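Local coordinates for Bpsl1147 (Burkholderia pseudomallei, PDB 5A4O), which is a bacterial homolog of the eukaryotic transcription coactivator PC4 and probably binds single-stranded DNA, at residues Arg31-Val39 and Thr50-Leu61. Sequence-based numbering, arbitrary orientation.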
loop_
_atom_site.group_PDB
_atom_site.type_symbol
_atom_site.label_atom_id
_atom_site.label_comp_id
_atom_site.label_asym_id
_atom_site.label_seq_id
_atom_site.Cartn_x
_atom_site.Cartn_y
_atom_site.Cartn_z
ATOM N N ARG A 31 18.316 1.960 9.034
ATOM C CA ARG A 31 17.103 1.135 9.010
ATOM C C ARG A 31 16.381 1.326 7.693
ATOM O O ARG A 31 16.378 2.408 7.155
ATOM C CB ARG A 31 16.212 1.453 10.196
ATOM C CG ARG A 31 16.866 0.960 11.486
ATOM C CD ARG A 31 16.074 1.258 12.747
ATOM N NE ARG A 31 15.960 2.695 13.055
ATOM C CZ ARG A 31 16.916 3.484 13.572
ATOM N NH1 ARG A 31 18.151 3.044 13.829
ATOM N NH2 ARG A 31 16.628 4.745 13.797
ATOM N N ARG A 32 15.819 0.235 7.163
ATOM C CA ARG A 32 15.190 0.233 5.828
ATOM C C ARG A 32 13.688 0.473 5.938
ATOM O O ARG A 32 13.040 -0.002 6.887
ATOM C CB ARG A 32 15.346 -1.135 5.150
ATOM C CG ARG A 32 16.732 -1.538 4.752
ATOM C CD ARG A 32 16.799 -2.983 4.272
ATOM N NE ARG A 32 15.957 -3.225 3.088
ATOM C CZ ARG A 32 15.512 -4.415 2.707
ATOM N NH1 ARG A 32 15.828 -5.509 3.406
ATOM N NH2 ARG A 32 14.741 -4.520 1.617
ATOM N N TYR A 33 13.143 1.191 4.958
ATOM C CA TYR A 33 11.737 1.568 4.929
ATOM C C TYR A 33 11.255 1.271 3.496
ATOM O O TYR A 33 11.849 1.767 2.574
ATOM C CB TYR A 33 11.573 3.083 5.205
ATOM C CG TYR A 33 12.005 3.599 6.563
ATOM C CD1 TYR A 33 13.351 3.635 6.941
ATOM C CD2 TYR A 33 11.066 4.144 7.450
ATOM C CE1 TYR A 33 13.742 4.121 8.194
ATOM C CE2 TYR A 33 11.441 4.659 8.695
ATOM C CZ TYR A 33 12.776 4.632 9.075
ATOM O OH TYR A 33 13.163 5.114 10.330
ATOM N N VAL A 34 10.206 0.463 3.317
ATOM C CA VAL A 34 9.558 0.323 2.021
ATOM C C VAL A 34 8.272 1.141 2.071
ATOM O O VAL A 34 7.472 1.010 2.994
ATOM C CB VAL A 34 9.241 -1.141 1.663
ATOM C CG1 VAL A 34 8.470 -1.233 0.344
ATOM C CG2 VAL A 34 10.532 -1.941 1.565
ATOM N N ASP A 35 8.085 1.997 1.080
ATOM C CA ASP A 35 6.953 2.888 1.057
ATOM C C ASP A 35 6.106 2.580 -0.170
ATOM O O ASP A 35 6.641 2.369 -1.271
ATOM C CB ASP A 35 7.502 4.306 1.008
ATOM C CG ASP A 35 6.491 5.341 1.361
ATOM O OD1 ASP A 35 6.234 5.525 2.557
ATOM O OD2 ASP A 35 5.991 6.016 0.435
ATOM N N VAL A 36 4.787 2.556 0.008
ATOM C CA VAL A 36 3.847 2.310 -1.087
ATOM C C VAL A 36 2.829 3.418 -0.976
ATOM O O VAL A 36 2.143 3.499 0.026
ATOM C CB VAL A 36 3.145 0.952 -0.941
ATOM C CG1 VAL A 36 2.142 0.741 -2.047
ATOM C CG2 VAL A 36 4.176 -0.168 -0.897
ATOM N N ARG A 37 2.757 4.300 -1.969
ATOM C CA ARG A 37 2.093 5.615 -1.734
ATOM C C ARG A 37 1.504 6.181 -2.975
ATOM O O ARG A 37 2.155 6.203 -4.010
ATOM C CB ARG A 37 3.117 6.626 -1.184
ATOM C CG ARG A 37 2.530 7.922 -0.584
ATOM C CD ARG A 37 3.551 8.660 0.284
ATOM N NE ARG A 37 3.961 7.839 1.417
ATOM C CZ ARG A 37 3.265 7.651 2.533
ATOM N NH1 ARG A 37 2.125 8.278 2.773
ATOM N NH2 ARG A 37 3.756 6.842 3.466
ATOM N N LEU A 38 0.274 6.670 -2.838
ATOM C CA LEU A 38 -0.381 7.466 -3.847
ATOM C C LEU A 38 0.347 8.824 -4.008
ATOM O O LEU A 38 0.510 9.598 -3.041
ATOM C CB LEU A 38 -1.855 7.659 -3.490
ATOM C CG LEU A 38 -2.643 8.543 -4.465
ATOM C CD1 LEU A 38 -2.759 7.805 -5.761
ATOM C CD2 LEU A 38 -4.015 8.935 -3.913
ATOM N N VAL A 39 0.784 9.090 -5.231
ATOM C CA VAL A 39 1.397 10.352 -5.606
ATOM C C VAL A 39 0.524 10.996 -6.682
ATOM O O VAL A 39 -0.083 10.289 -7.472
ATOM C CB VAL A 39 2.854 10.177 -6.065
ATOM C CG1 VAL A 39 3.663 9.467 -4.983
ATOM C CG2 VAL A 39 2.943 9.415 -7.393
ATOM N N THR A 50 1.096 11.830 -1.066
ATOM C CA THR A 50 -0.060 12.039 -0.235
ATOM C C THR A 50 0.077 11.218 1.038
ATOM O O THR A 50 1.020 10.488 1.171
ATOM C CB THR A 50 -1.329 11.571 -0.934
ATOM O OG1 THR A 50 -1.307 10.148 -1.037
ATOM C CG2 THR A 50 -1.437 12.157 -2.350
ATOM N N ARG A 51 -0.916 11.297 1.922
ATOM C CA ARG A 51 -0.928 10.485 3.129
ATOM C C ARG A 51 -1.551 9.134 2.842
ATOM O O ARG A 51 -1.593 8.287 3.752
ATOM C CB ARG A 51 -1.707 11.170 4.246
ATOM C CG ARG A 51 -1.148 12.518 4.664
ATOM C CD ARG A 51 -1.875 13.085 5.894
ATOM N NE ARG A 51 -1.713 12.243 7.082
ATOM C CZ ARG A 51 -2.613 11.389 7.579
ATOM N NH1 ARG A 51 -3.823 11.222 7.044
ATOM N NH2 ARG A 51 -2.311 10.698 8.671
ATOM N N GLN A 52 -2.032 8.936 1.607
ATOM C CA GLN A 52 -2.626 7.650 1.201
ATOM C C GLN A 52 -1.521 6.677 0.843
ATOM O O GLN A 52 -1.159 6.495 -0.316
ATOM C CB GLN A 52 -3.656 7.827 0.096
ATOM C CG GLN A 52 -5.002 8.305 0.627
ATOM C CD GLN A 52 -4.941 9.640 1.345
ATOM O OE1 GLN A 52 -4.865 10.680 0.716
ATOM N NE2 GLN A 52 -4.988 9.617 2.676
ATOM N N GLY A 53 -0.908 6.124 1.870
ATOM C CA GLY A 53 0.196 5.189 1.655
ATOM C C GLY A 53 0.493 4.407 2.900
ATOM O O GLY A 53 -0.087 4.666 3.982
ATOM N N ILE A 54 1.372 3.435 2.749
ATOM C CA ILE A 54 1.844 2.699 3.902
ATOM C C ILE A 54 3.402 2.683 3.925
ATOM O O ILE A 54 4.088 2.796 2.876
ATOM C CB ILE A 54 1.244 1.271 3.949
ATOM C CG1 ILE A 54 1.709 0.470 2.751
ATOM C CG2 ILE A 54 -0.277 1.294 4.013
ATOM C CD1 ILE A 54 1.538 -1.017 2.887
ATOM N N SER A 55 3.939 2.496 5.127
ATOM C CA SER A 55 5.375 2.442 5.364
ATOM C C SER A 55 5.623 1.215 6.188
ATOM O O SER A 55 5.057 1.095 7.289
ATOM C CB SER A 55 5.820 3.670 6.140
ATOM O OG SER A 55 7.196 3.611 6.385
ATOM N N ILE A 56 6.452 0.309 5.670
ATOM C CA ILE A 56 6.711 -0.927 6.360
ATOM C C ILE A 56 8.170 -1.325 6.395
ATOM O O ILE A 56 8.952 -0.989 5.521
ATOM C CB ILE A 56 5.944 -2.077 5.721
ATOM C CG1 ILE A 56 6.306 -2.218 4.246
ATOM C CG2 ILE A 56 4.447 -1.847 5.877
ATOM C CD1 ILE A 56 5.971 -3.564 3.730
ATOM N N ARG A 57 8.490 -2.090 7.419
ATOM C CA ARG A 57 9.753 -2.722 7.533
ATOM C C ARG A 57 9.853 -3.922 6.550
ATOM O O ARG A 57 8.871 -4.552 6.169
ATOM C CB ARG A 57 9.960 -3.151 8.987
ATOM C CG ARG A 57 9.015 -4.231 9.487
ATOM C CD ARG A 57 9.287 -4.481 10.970
ATOM N NE ARG A 57 8.452 -5.510 11.591
ATOM C CZ ARG A 57 7.287 -5.293 12.209
ATOM N NH1 ARG A 57 6.738 -4.077 12.263
ATOM N NH2 ARG A 57 6.659 -6.323 12.772
ATOM N N PRO A 58 11.071 -4.226 6.106
ATOM C CA PRO A 58 11.194 -5.232 5.019
ATOM C C PRO A 58 10.791 -6.640 5.466
ATOM O O PRO A 58 10.397 -7.428 4.636
ATOM C CB PRO A 58 12.687 -5.159 4.638
ATOM C CG PRO A 58 13.346 -4.535 5.824
ATOM C CD PRO A 58 12.354 -3.553 6.388
ATOM N N GLU A 59 10.863 -6.921 6.767
ATOM C CA GLU A 59 10.469 -8.220 7.317
ATOM C C GLU A 59 8.967 -8.490 7.150
ATOM O O GLU A 59 8.513 -9.607 7.403
ATOM C CB GLU A 59 10.785 -8.318 8.807
ATOM C CG GLU A 59 12.222 -7.968 9.152
ATOM C CD GLU A 59 12.364 -6.534 9.681
ATOM O OE1 GLU A 59 12.357 -5.585 8.878
ATOM O OE2 GLU A 59 12.500 -6.364 10.926
ATOM N N LEU A 60 8.190 -7.476 6.781
ATOM C CA LEU A 60 6.764 -7.666 6.489
ATOM C C LEU A 60 6.462 -7.858 5.005
ATOM O O LEU A 60 5.318 -8.200 4.657
ATOM C CB LEU A 60 5.939 -6.466 6.995
ATOM C CG LEU A 60 5.921 -6.265 8.510
ATOM C CD1 LEU A 60 4.901 -5.204 8.901
ATOM C CD2 LEU A 60 5.627 -7.549 9.263
ATOM N N LEU A 61 7.439 -7.623 4.126
ATOM C CA LEU A 61 7.220 -7.745 2.677
ATOM C C LEU A 61 6.663 -9.064 2.185
ATOM O O LEU A 61 5.725 -9.075 1.403
ATOM C CB LEU A 61 8.494 -7.441 1.886
ATOM C CG LEU A 61 8.817 -5.978 1.752
ATOM C CD1 LEU A 61 10.271 -5.837 1.304
ATOM C CD2 LEU A 61 7.854 -5.283 0.785
HETATM O O HOH W 1 0.664 8.216 5.273
HETATM O O HOH W 2 2.166 6.005 5.891
#
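V34 and V36 pair with I56 and I54 in the antiparallel hairpin formed by the last two strands of the PC4-like four-stranded sheet. Each of these hydrogen-bonded pairs is closed by two backbone bonds, V34 N to I56 O being nearly straight at 172°; L38 N extends the pairing to Q52 O. D35 and S55, like R37 and G53, form non-hydrogen-bonded pairs, and the CA atoms of R37 and G53 lie 3.9 Å apart.

V34, V36, I54 and I56 meet on one face of the hairpin. V36 CB lies 4.0 Å from I54 CG1, and the two methyls of V34 meet those of L61, the first residue of the C-terminal helix. Nearby, P58 CB sits over one face of the R32 guanidinium, near its rim, 3.4 Å from R32 NH1, while R32 NE is hydrogen-bonded to H25 NE2 on strand 19-28.

T50 OG1 donates to L38 O (2.8 Å); it also accepts from Q52 N, which makes an ST turn beside the corner at R51. On the opposite face from the valines, R37 grips the D35 carboxylate side-on through NE and NH2, which should fix the rotation of its guanidinium. With CG anti to the backbone N (chi1 -166°) and a bend at chi3 (-62°), R37 brings one face of this group, toward its rim, over G53 CA. Waters link R37 NH1 to R51 O and R37 NH2 to G53 O; R37 NH1 also meets a lone pair of T50 O in the carbonyl plane at 2.9 Å.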